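Protease (Helicobacter pylori, PDB 5EUF) probably acts as a zinc-dependent peptidase of the M16 family, a virulence factor that cleaves the junctional adhesion molecule JAM-A and so weakens the gastric epithelial barrier. Local coordinates at residues V19-L24 with Q203-L208; G40-V45 with S87-R92; Y155-Y160 with P227-P232. All coordinates share one frame; numbering follows the deposited sequence.

Contact 1: V19-L24 with Q203-L208; sequences VVSVPL and QKVFEL
Phe206 and Val205, neighbours on helix 202-213, meet Val19 and Ser21, which point from the same face of strand 18-23. The phenyl ring brings its CD1-CE1 edge to the strand. Val19 CG1 lies in the ring plane at that edge, 3.8 Å from Phe206 CD1. Close to the same plane, the backbone oxygen Val19 O stands 3.5 Å from Phe206 CE1. The ring gets there because CG is anti to the carbonyl carbon (chi1 -71°), and the side chains of Val19 and Phe206 run past each other in opposite directions.

Val205 divides its two branches. CG1, anti to the backbone N, sits 4.1 Å from Ser21 CB and touches Val19 CG1 more loosely. CG2 approaches the hydroxyl, at 3.9 Å from Ser21 OG. That hydroxyl, itself anti to the backbone N, is hydrogen-bonded to Ser202 OG at the start of the helix.

Further out, the strand is fixed in the mixed sheet by backbone bonds to Val11 and Glu9 on one edge and to Val194 and Val196 on the other. Val20 and Val22 point to the other face, where helix 365-376 packs. This is alpha/beta packing on one face of a mixed sheet: strand 192-198 runs parallel to 18-23, and the helix that follows it returns nearly antiparallel, at 155° to strand 19-23, with an axis separation of 8.5 Å.

Chemically, the interface is buried and held by apolar packing. Its serine hydroxyl is satisfied by Ser202, and the carbonyl at the phenyl edge probably gains a mild electrostatic attraction from the ring hydrogens.

Contact 2: G40-V45 with S87-R92; sequences GSRNEV and SFDITR
The turn of the β-hairpin formed by strands 81-86 and 91-98 packs here against a 3-10 turn in the loop that leads to helix 51-58. That helix carries the inverted zinc motif HxxEH of M16 peptidases, and the side chain of Ser41 is about 7 Å from that of the zinc ligand His53.

Arg42 can be followed outward from the backbone. Its CG occupies the crowded position between the backbone N and the carbonyl carbon (chi1 87°), which lays the first carbons along the hairpin turn. CB lies 3.3 Å from Phe88 O, and CG passes the same oxygen. The chain then extends, and CD comes 3.2 Å from Asp89 OD1. NE remains 4.4 Å from Asp89 OD1, beyond a salt bridge, though the opposite charges may still attract weakly. The guanidinium and carboxylate planes are 76° apart. At the tip, NH1 forms its salt bridge with Asp307, while the carboxylate of Asp89 turns to Tyr160 OH and the backbone N of Gln306.

Successive backbone donors of the 3-10 turn approach the hairpin. Arg42 N gives its hydrogen to Phe88 O at 2.9 Å, with an N-H...O angle of 152° and in the carbonyl plane. Ser41 N reaches Ser87 O in a weak bond of 3.3 Å. Gly40, which has no side chain, lays its CA against Phe88 O in a CA-H...O contact. Ser41 OG lies obliquely to the phenyl ring, 3.5 Å from Phe88 CD2. The turn also ties its own ends together: Asn43 OD1 receives the hydrogen of Gly40 N at 2.9 Å, in the carbonyl plane and on a lone pair.

Contact 3: Y155-Y160 with P227-P232; sequences YVYHPY and PYMKEP
Two largely irregular backbones come closest at His158 and Glu231, whose CA atoms are 5.0 Å apart; the first has just left helix 142-154 and enters a 3-10 turn at 159-160, and the second bends through an inverse gamma turn centred on Met229.

Glu231 folds at chi2 so that one oxygen meets two consecutive amides. OE2 takes the hydrogen of Tyr157 N on its anti lone pair, at 2.8 Å. Val156 N approaches the same OE2 from above the carboxylate plane, with an N-H...O angle of 167°. The buried oxygen is thereby gripped by two bonds, which should favour the charged form. Behind it, Glu231 CG lies in plane at the edge of the Tyr155 ring, 3.3 Å from CD1, and also touches His158 CB.

Selenomethionine Met229 crosses Tyr157 at about a right angle. Its CB makes a CH-pi contact over one face, 3.7 Å from the ring centroid, and its CG reaches the phenol end, 3.4 Å from Tyr157 CZ. Lys230 O stands at the edge of that ring, 3.4 Å from Tyr157 CD2. Met229 O meets the imidazole edge of His158 at CD2. The imidazole's ND1 accepts a hydrogen from Tyr160 N, and its NE2 is bonded to Asp307, a pairing consistent with a proton on NE2.

Strand 238-243 adds Arg238 beside Val156 and Glu231, while Lys257 of strand 251-258 makes a cation-pi contact with Tyr155. At the dimer interface, Phe167 of the second subunit stacks on Tyr157, just ahead of that subunit's helix 168-172.

How the contacts relate
From the N terminus, residues 19-24 open the longest loop of the three, which closes as contact 1 when the chain reaches 203-208. Contact 2 closes within it, joining 40-45 to 87-92, and both contacts reach the same six-stranded sheet, with centres 26 Å apart. Contact 3 opens at 155-160, after contact 2 has closed, but closes at 227-232, beyond contact 1, so contacts 1 and 3 cross. Contacts 2 and 3 touch: Phe88 packs on Tyr160, and Arg42 on Pro159 and Pro227. Together they link the sheet edge, the approach to the zinc-site helix and the loop leading into the second sheet, whereas contact 1 joins strand 18-23, near the sheet's other edge, to helix 202-213.

Contact 1: V19-L24 with Q203-L208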
loop_
_atom_site.group_PDB
_atom_site.type_symbol
_atom_site.label_atom_id
_atom_site.label_comp_id
_atom_site.label_asym_id
_atom_site.label_seq_id
_atom_site.Cartn_x
_atom_site.Cartn_y
_atom_site.Cartn_z
ATOM N N VAL B 19 -13.927 20.832 -24.904
ATOM C CA VAL B 19 -13.020 21.658 -25.689
ATOM C C VAL B 19 -12.977 23.073 -25.129
ATOM O O VAL B 19 -13.998 23.758 -25.076
ATOM C CB VAL B 19 -13.432 21.714 -27.173
ATOM C CG1 VAL B 19 -12.288 22.252 -28.020
ATOM C CG2 VAL B 19 -13.847 20.339 -27.658
ATOM N N VAL B 20 -11.793 23.506 -24.709
ATOM C CA VAL B 20 -11.633 24.826 -24.115
ATOM C C VAL B 20 -10.685 25.699 -24.930
ATOM O O VAL B 20 -9.519 25.350 -25.136
ATOM C CB VAL B 20 -11.112 24.738 -22.669
ATOM C CG1 VAL B 20 -10.985 26.131 -22.070
ATOM C CG2 VAL B 20 -12.032 23.864 -21.821
ATOM N N SER B 21 -11.200 26.835 -25.389
ATOM C CA SER B 21 -10.418 27.795 -26.154
ATOM C C SER B 21 -10.130 29.038 -25.320
ATOM O O SER B 21 -11.047 29.668 -24.794
ATOM C CB SER B 21 -11.156 28.176 -27.441
ATOM O OG SER B 21 -10.528 29.267 -28.092
ATOM N N VAL B 22 -8.853 29.387 -25.192
ATOM C CA VAL B 22 -8.462 30.574 -24.440
ATOM C C VAL B 22 -7.674 31.533 -25.332
ATOM O O VAL B 22 -6.444 31.498 -25.357
ATOM C CB VAL B 22 -7.613 30.213 -23.200
ATOM C CG1 VAL B 22 -7.491 31.413 -22.271
ATOM C CG2 VAL B 22 -8.222 29.035 -22.461
ATOM N N PRO B 23 -8.389 32.388 -26.078
ATOM C CA PRO B 23 -7.757 33.322 -27.014
ATOM C C PRO B 23 -6.862 34.343 -26.322
ATOM O O PRO B 23 -7.137 34.747 -25.191
ATOM C CB PRO B 23 -8.950 34.019 -27.679
ATOM C CG PRO B 23 -10.097 33.099 -27.474
ATOM C CD PRO B 23 -9.858 32.451 -26.148
ATOM N N LEU B 24 -5.797 34.744 -27.006
ATOM C CA LEU B 24 -4.911 35.793 -26.523
ATOM C C LEU B 24 -4.587 36.758 -27.659
ATOM O O LEU B 24 -3.725 36.478 -28.494
ATOM C CB LEU B 24 -3.623 35.202 -25.942
ATOM C CG LEU B 24 -3.725 34.374 -24.656
ATOM C CD1 LEU B 24 -2.351 33.877 -24.226
ATOM C CD2 LEU B 24 -4.378 35.172 -23.540
ATOM N N GLN B 203 -13.955 29.879 -32.537
ATOM C CA GLN B 203 -14.829 29.156 -33.453
ATOM C C GLN B 203 -14.017 28.326 -34.442
ATOM O O GLN B 203 -14.511 27.336 -34.981
ATOM C CB GLN B 203 -15.752 30.121 -34.202
ATOM C CG GLN B 203 -16.787 30.805 -33.319
ATOM C CD GLN B 203 -17.815 29.838 -32.757
ATOM O OE1 GLN B 203 -18.023 28.749 -33.293
ATOM N NE2 GLN B 203 -18.463 30.235 -31.667
ATOM N N LYS B 204 -12.772 28.730 -34.675
ATOM C CA LYS B 204 -11.867 27.943 -35.504
ATOM C C LYS B 204 -11.345 26.752 -34.710
ATOM O O LYS B 204 -11.215 25.651 -35.243
ATOM C CB LYS B 204 -10.703 28.794 -36.014
ATOM C CG LYS B 204 -9.723 28.021 -36.888
ATOM C CD LYS B 204 -8.580 28.901 -37.373
ATOM C CE LYS B 204 -7.565 28.097 -38.178
ATOM N NZ LYS B 204 -8.186 27.445 -39.366
ATOM N N VAL B 205 -11.048 26.983 -33.434
ATOM C CA VAL B 205 -10.619 25.918 -32.535
ATOM C C VAL B 205 -11.698 24.848 -32.427
ATOM O O VAL B 205 -11.419 23.653 -32.545
ATOM C CB VAL B 205 -10.292 26.454 -31.120
ATOM C CG1 VAL B 205 -10.111 25.305 -30.138
ATOM C CG2 VAL B 205 -9.051 27.327 -31.148
ATOM N N PHE B 206 -12.934 25.288 -32.219
ATOM C CA PHE B 206 -14.051 24.370 -32.037
ATOM C C PHE B 206 -14.312 23.519 -33.276
ATOM O O PHE B 206 -14.390 22.295 -33.180
ATOM C CB PHE B 206 -15.316 25.142 -31.655
ATOM C CG PHE B 206 -15.275 25.714 -30.268
ATOM C CD1 PHE B 206 -14.527 25.102 -29.275
ATOM C CD2 PHE B 206 -15.979 26.863 -29.954
ATOM C CE1 PHE B 206 -14.483 25.623 -27.997
ATOM C CE2 PHE B 206 -15.940 27.389 -28.677
ATOM C CZ PHE B 206 -15.190 26.769 -27.698
ATOM N N GLU B 207 -14.431 24.160 -34.437
ATOM C CA GLU B 207 -14.742 23.438 -35.667
ATOM C C GLU B 207 -13.605 22.503 -36.077
ATOM O O GLU B 207 -13.842 21.470 -36.705
ATOM C CB GLU B 207 -15.061 24.410 -36.811
ATOM C CG GLU B 207 -13.866 25.172 -37.364
ATOM C CD GLU B 207 -14.190 25.916 -38.648
ATOM O OE1 GLU B 207 -15.362 25.880 -39.081
ATOM O OE2 GLU B 207 -13.271 26.534 -39.225
ATOM N N LEU B 208 -12.376 22.856 -35.714
ATOM C CA LEU B 208 -11.229 22.016 -36.035
ATOM C C LEU B 208 -11.126 20.843 -35.067
ATOM O O LEU B 208 -10.716 19.747 -35.446
ATOM C CB LEU B 208 -9.935 22.833 -36.024
ATOM C CG LEU B 208 -9.359 23.170 -37.403
ATOM C CD1 LEU B 208 -10.393 23.878 -38.265
ATOM C CD2 LEU B 208 -8.099 24.009 -37.275
#

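Contact 2: G40-V45 with S87-R92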
loop_
_atom_site.group_PDB
_atom_site.type_symbol
_atom_site.label_atom_id
_atom_site.label_comp_id
_atom_site.label_asym_id
_atom_site.label_seq_id
_atom_site.Cartn_x
_atom_site.Cartn_y
_atom_site.Cartn_z
ATOM N N GLY B 40 -4.110 9.609 -13.564
ATOM C CA GLY B 40 -2.814 9.733 -12.928
ATOM C C GLY B 40 -2.499 8.476 -12.148
ATOM O O GLY B 40 -3.108 7.430 -12.369
ATOM N N SER B 41 -1.549 8.580 -11.226
ATOM C CA SER B 41 -1.181 7.449 -10.392
ATOM C C SER B 41 -2.283 7.153 -9.381
ATOM O O SER B 41 -2.321 6.072 -8.793
ATOM C CB SER B 41 0.142 7.717 -9.675
ATOM O OG SER B 41 0.035 8.829 -8.803
ATOM N N ARG B 42 -3.182 8.117 -9.189
ATOM C CA ARG B 42 -4.271 7.965 -8.230
ATOM C C ARG B 42 -5.334 7.006 -8.760
ATOM O O ARG B 42 -6.181 6.521 -8.010
ATOM C CB ARG B 42 -4.901 9.320 -7.901
ATOM C CG ARG B 42 -6.007 9.723 -8.853
ATOM C CD ARG B 42 -6.675 11.022 -8.440
ATOM N NE ARG B 42 -8.042 11.077 -8.943
ATOM C CZ ARG B 42 -9.113 10.845 -8.195
ATOM N NH1 ARG B 42 -8.968 10.562 -6.908
ATOM N NH2 ARG B 42 -10.328 10.903 -8.727
ATOM N N ASN B 43 -5.282 6.738 -10.060
ATOM C CA ASN B 43 -6.206 5.802 -10.684
ATOM C C ASN B 43 -5.586 4.418 -10.834
ATOM O O ASN B 43 -6.129 3.553 -11.520
ATOM C CB ASN B 43 -6.652 6.327 -12.047
ATOM C CG ASN B 43 -7.226 7.725 -11.971
ATOM O OD1 ASN B 43 -6.522 8.712 -12.197
ATOM N ND2 ASN B 43 -8.511 7.819 -11.652
ATOM N N GLU B 44 -4.442 4.215 -10.190
ATOM C CA GLU B 44 -3.757 2.929 -10.234
ATOM C C GLU B 44 -4.021 2.121 -8.971
ATOM O O GLU B 44 -4.686 2.588 -8.044
ATOM C CB GLU B 44 -2.251 3.124 -10.414
ATOM C CG GLU B 44 -1.864 3.919 -11.646
ATOM C CD GLU B 44 -0.382 4.215 -11.690
ATOM O OE1 GLU B 44 0.299 3.952 -10.676
ATOM O OE2 GLU B 44 0.104 4.706 -12.734
ATOM N N VAL B 45 -3.492 0.903 -8.949
ATOM C CA VAL B 45 -3.627 0.006 -7.807
ATOM C C VAL B 45 -2.286 -0.673 -7.550
ATOM O O VAL B 45 -1.601 -1.062 -8.498
ATOM C CB VAL B 45 -4.720 -1.062 -8.046
ATOM C CG1 VAL B 45 -4.786 -2.023 -6.880
ATOM C CG2 VAL B 45 -6.076 -0.407 -8.264
ATOM N N SER B 87 1.287 13.141 -13.644
ATOM C CA SER B 87 1.405 13.372 -12.213
ATOM C C SER B 87 0.466 12.445 -11.461
ATOM O O SER B 87 0.018 11.431 -11.996
ATOM C CB SER B 87 1.111 14.833 -11.869
ATOM O OG SER B 87 -0.192 15.203 -12.281
ATOM N N PHE B 88 0.171 12.798 -10.217
ATOM C CA PHE B 88 -0.716 11.997 -9.390
ATOM C C PHE B 88 -2.136 11.952 -9.944
ATOM O O PHE B 88 -2.810 10.925 -9.861
ATOM C CB PHE B 88 -0.743 12.542 -7.963
ATOM C CG PHE B 88 0.541 12.348 -7.215
ATOM C CD1 PHE B 88 1.572 13.264 -7.331
ATOM C CD2 PHE B 88 0.713 11.250 -6.386
ATOM C CE1 PHE B 88 2.754 13.086 -6.638
ATOM C CE2 PHE B 88 1.893 11.069 -5.689
ATOM C CZ PHE B 88 2.913 11.987 -5.815
ATOM N N ASP B 89 -2.582 13.067 -10.517
ATOM C CA ASP B 89 -3.994 13.240 -10.839
ATOM C C ASP B 89 -4.284 13.414 -12.325
ATOM O O ASP B 89 -5.368 13.067 -12.794
ATOM C CB ASP B 89 -4.549 14.447 -10.080
ATOM C CG ASP B 89 -4.283 14.367 -8.592
ATOM O OD1 ASP B 89 -4.350 13.253 -8.035
ATOM O OD2 ASP B 89 -4.005 15.418 -7.979
ATOM N N ILE B 90 -3.320 13.951 -13.061
ATOM C CA ILE B 90 -3.565 14.352 -14.441
ATOM C C ILE B 90 -2.437 13.931 -15.384
ATOM O O ILE B 90 -1.257 14.064 -15.058
ATOM C CB ILE B 90 -3.774 15.887 -14.527
ATOM C CG1 ILE B 90 -3.791 16.367 -15.978
ATOM C CG2 ILE B 90 -2.696 16.623 -13.743
ATOM C CD1 ILE B 90 -3.768 17.877 -16.114
ATOM N N THR B 91 -2.814 13.392 -16.540
ATOM C CA THR B 91 -1.873 13.147 -17.631
ATOM C C THR B 91 -2.035 14.244 -18.682
ATOM O O THR B 91 -3.152 14.527 -19.118
ATOM C CB THR B 91 -2.089 11.769 -18.284
ATOM O OG1 THR B 91 -1.862 10.736 -17.318
ATOM C CG2 THR B 91 -1.134 11.580 -19.448
ATOM N N ARG B 92 -0.927 14.855 -19.091
ATOM C CA ARG B 92 -0.996 16.058 -19.917
ATOM C C ARG B 92 -0.035 16.058 -21.106
ATOM O O ARG B 92 1.171 15.869 -20.947
ATOM C CB ARG B 92 -0.735 17.282 -19.039
ATOM C CG ARG B 92 -0.661 18.604 -19.775
ATOM C CD ARG B 92 -0.613 19.746 -18.775
ATOM N NE ARG B 92 -0.496 21.052 -19.413
ATOM C CZ ARG B 92 0.651 21.704 -19.577
ATOM N NH1 ARG B 92 0.658 22.891 -20.168
ATOM N NH2 ARG B 92 1.786 21.170 -19.148
#

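Contact 3: Y155-Y160 with P227-P232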
loop_
_atom_site.group_PDB
_atom_site.type_symbol
_atom_site.label_atom_id
_atom_site.label_comp_id
_atom_site.label_asym_id
_atom_site.label_seq_id
_atom_site.Cartn_x
_atom_site.Cartn_y
_atom_site.Cartn_z
ATOM N N TYR B 155 1.190 8.299 3.271
ATOM C CA TYR B 155 -0.058 7.653 2.880
ATOM C C TYR B 155 0.061 6.140 3.016
ATOM O O TYR B 155 1.101 5.556 2.706
ATOM C CB TYR B 155 -0.439 8.016 1.445
ATOM C CG TYR B 155 -0.738 9.482 1.212
ATOM C CD1 TYR B 155 -2.017 9.993 1.411
ATOM C CD2 TYR B 155 0.251 10.351 0.767
ATOM C CE1 TYR B 155 -2.302 11.326 1.187
ATOM C CE2 TYR B 155 -0.024 11.689 0.539
ATOM C CZ TYR B 155 -1.302 12.169 0.750
ATOM O OH TYR B 155 -1.578 13.500 0.524
ATOM N N VAL B 156 -1.012 5.506 3.469
ATOM C CA VAL B 156 -0.994 4.075 3.742
ATOM C C VAL B 156 -1.961 3.328 2.830
ATOM O O VAL B 156 -1.699 2.201 2.408
ATOM C CB VAL B 156 -1.355 3.796 5.216
ATOM C CG1 VAL B 156 -1.389 2.305 5.495
ATOM C CG2 VAL B 156 -0.366 4.491 6.138
ATOM N N TYR B 157 -3.070 3.978 2.505
ATOM C CA TYR B 157 -4.166 3.311 1.825
ATOM C C TYR B 157 -4.463 3.939 0.468
ATOM O O TYR B 157 -4.585 3.238 -0.539
ATOM C CB TYR B 157 -5.407 3.339 2.719
ATOM C CG TYR B 157 -6.604 2.619 2.157
ATOM C CD1 TYR B 157 -6.468 1.381 1.542
ATOM C CD2 TYR B 157 -7.874 3.166 2.259
ATOM C CE1 TYR B 157 -7.562 0.718 1.031
ATOM C CE2 TYR B 157 -8.974 2.507 1.758
ATOM C CZ TYR B 157 -8.814 1.285 1.143
ATOM O OH TYR B 157 -9.912 0.630 0.636
ATOM N N HIS B 158 -4.577 5.263 0.446
ATOM C CA HIS B 158 -4.848 6.001 -0.784
ATOM C C HIS B 158 -3.711 5.804 -1.789
ATOM O O HIS B 158 -2.557 5.648 -1.393
ATOM C CB HIS B 158 -5.044 7.484 -0.465
ATOM C CG HIS B 158 -5.520 8.300 -1.623
ATOM N ND1 HIS B 158 -4.663 9.021 -2.428
ATOM C CD2 HIS B 158 -6.765 8.517 -2.110
ATOM C CE1 HIS B 158 -5.360 9.642 -3.361
ATOM N NE2 HIS B 158 -6.638 9.354 -3.190
ATOM N N PRO B 159 -4.035 5.791 -3.094
ATOM C CA PRO B 159 -3.034 5.628 -4.157
ATOM C C PRO B 159 -1.866 6.622 -4.113
ATOM O O PRO B 159 -0.875 6.410 -4.811
ATOM C CB PRO B 159 -3.856 5.831 -5.428
ATOM C CG PRO B 159 -5.192 5.318 -5.070
ATOM C CD PRO B 159 -5.405 5.700 -3.627
ATOM N N TYR B 160 -1.965 7.672 -3.302
ATOM C CA TYR B 160 -0.839 8.582 -3.108
ATOM C C TYR B 160 0.251 7.909 -2.278
ATOM O O TYR B 160 1.268 8.523 -1.954
ATOM C CB TYR B 160 -1.288 9.882 -2.436
ATOM C CG TYR B 160 -2.146 10.772 -3.306
ATOM C CD1 TYR B 160 -2.259 10.548 -4.673
ATOM C CD2 TYR B 160 -2.841 11.846 -2.760
ATOM C CE1 TYR B 160 -3.045 11.364 -5.470
ATOM C CE2 TYR B 160 -3.627 12.666 -3.547
ATOM C CZ TYR B 160 -3.725 12.421 -4.900
ATOM O OH TYR B 160 -4.505 13.238 -5.684
ATOM N N PRO B 227 -11.954 6.169 -7.771
ATOM C CA PRO B 227 -11.219 5.577 -6.645
ATOM C C PRO B 227 -11.960 5.770 -5.324
ATOM O O PRO B 227 -12.518 6.840 -5.075
ATOM C CB PRO B 227 -9.881 6.333 -6.653
ATOM C CG PRO B 227 -10.119 7.549 -7.479
ATOM C CD PRO B 227 -11.139 7.155 -8.497
ATOM N N TYR B 228 -11.970 4.733 -4.495
ATOM C CA TYR B 228 -12.761 4.735 -3.270
ATOM C C TYR B 228 -11.892 4.592 -2.023
ATOM O O TYR B 228 -12.396 4.600 -0.901
ATOM C CB TYR B 228 -13.798 3.610 -3.316
ATOM C CG TYR B 228 -13.208 2.260 -3.659
ATOM C CD1 TYR B 228 -12.730 1.415 -2.665
ATOM C CD2 TYR B 228 -13.123 1.832 -4.977
ATOM C CE1 TYR B 228 -12.187 0.181 -2.973
ATOM C CE2 TYR B 228 -12.581 0.600 -5.296
ATOM C CZ TYR B 228 -12.115 -0.222 -4.290
ATOM O OH TYR B 228 -11.575 -1.448 -4.601
HETATM N N MSE B 229 -10.587 4.464 -2.227
HETATM C CA MSE B 229 -9.658 4.247 -1.128
HETATM C C MSE B 229 -9.230 5.554 -0.472
HETATM O O MSE B 229 -8.125 6.047 -0.708
HETATM C CB MSE B 229 -8.428 3.480 -1.622
HETATM C CG MSE B 229 -8.737 2.078 -2.127
HETATM SE SE MSE B 229 -8.000 1.723 -3.892
HETATM C CE MSE B 229 -8.909 3.133 -4.885
ATOM N N LYS B 230 -10.104 6.110 0.360
ATOM C CA LYS B 230 -9.800 7.365 1.039
ATOM C C LYS B 230 -8.847 7.148 2.206
ATOM O O LYS B 230 -9.061 6.266 3.039
ATOM C CB LYS B 230 -11.079 8.043 1.533
ATOM C CG LYS B 230 -10.822 9.377 2.219
ATOM C CD LYS B 230 -12.111 10.078 2.608
ATOM C CE LYS B 230 -11.827 11.452 3.200
ATOM N NZ LYS B 230 -13.074 12.149 3.627
ATOM N N GLU B 231 -7.793 7.954 2.258
ATOM C CA GLU B 231 -6.849 7.902 3.367
ATOM C C GLU B 231 -7.522 8.255 4.679
ATOM O O GLU B 231 -8.116 9.323 4.806
ATOM C CB GLU B 231 -5.674 8.847 3.125
ATOM C CG GLU B 231 -4.368 8.139 2.846
ATOM C CD GLU B 231 -3.778 7.483 4.067
ATOM O OE1 GLU B 231 -3.981 8.002 5.185
ATOM O OE2 GLU B 231 -3.108 6.444 3.905
ATOM N N PRO B 232 -7.440 7.346 5.660
ATOM C CA PRO B 232 -7.924 7.662 7.003
ATOM C C PRO B 232 -7.186 8.878 7.553
ATOM O O PRO B 232 -6.029 9.086 7.191
ATOM C CB PRO B 232 -7.596 6.398 7.804
ATOM C CG PRO B 232 -7.502 5.311 6.781
ATOM C CD PRO B 232 -6.929 5.967 5.565
#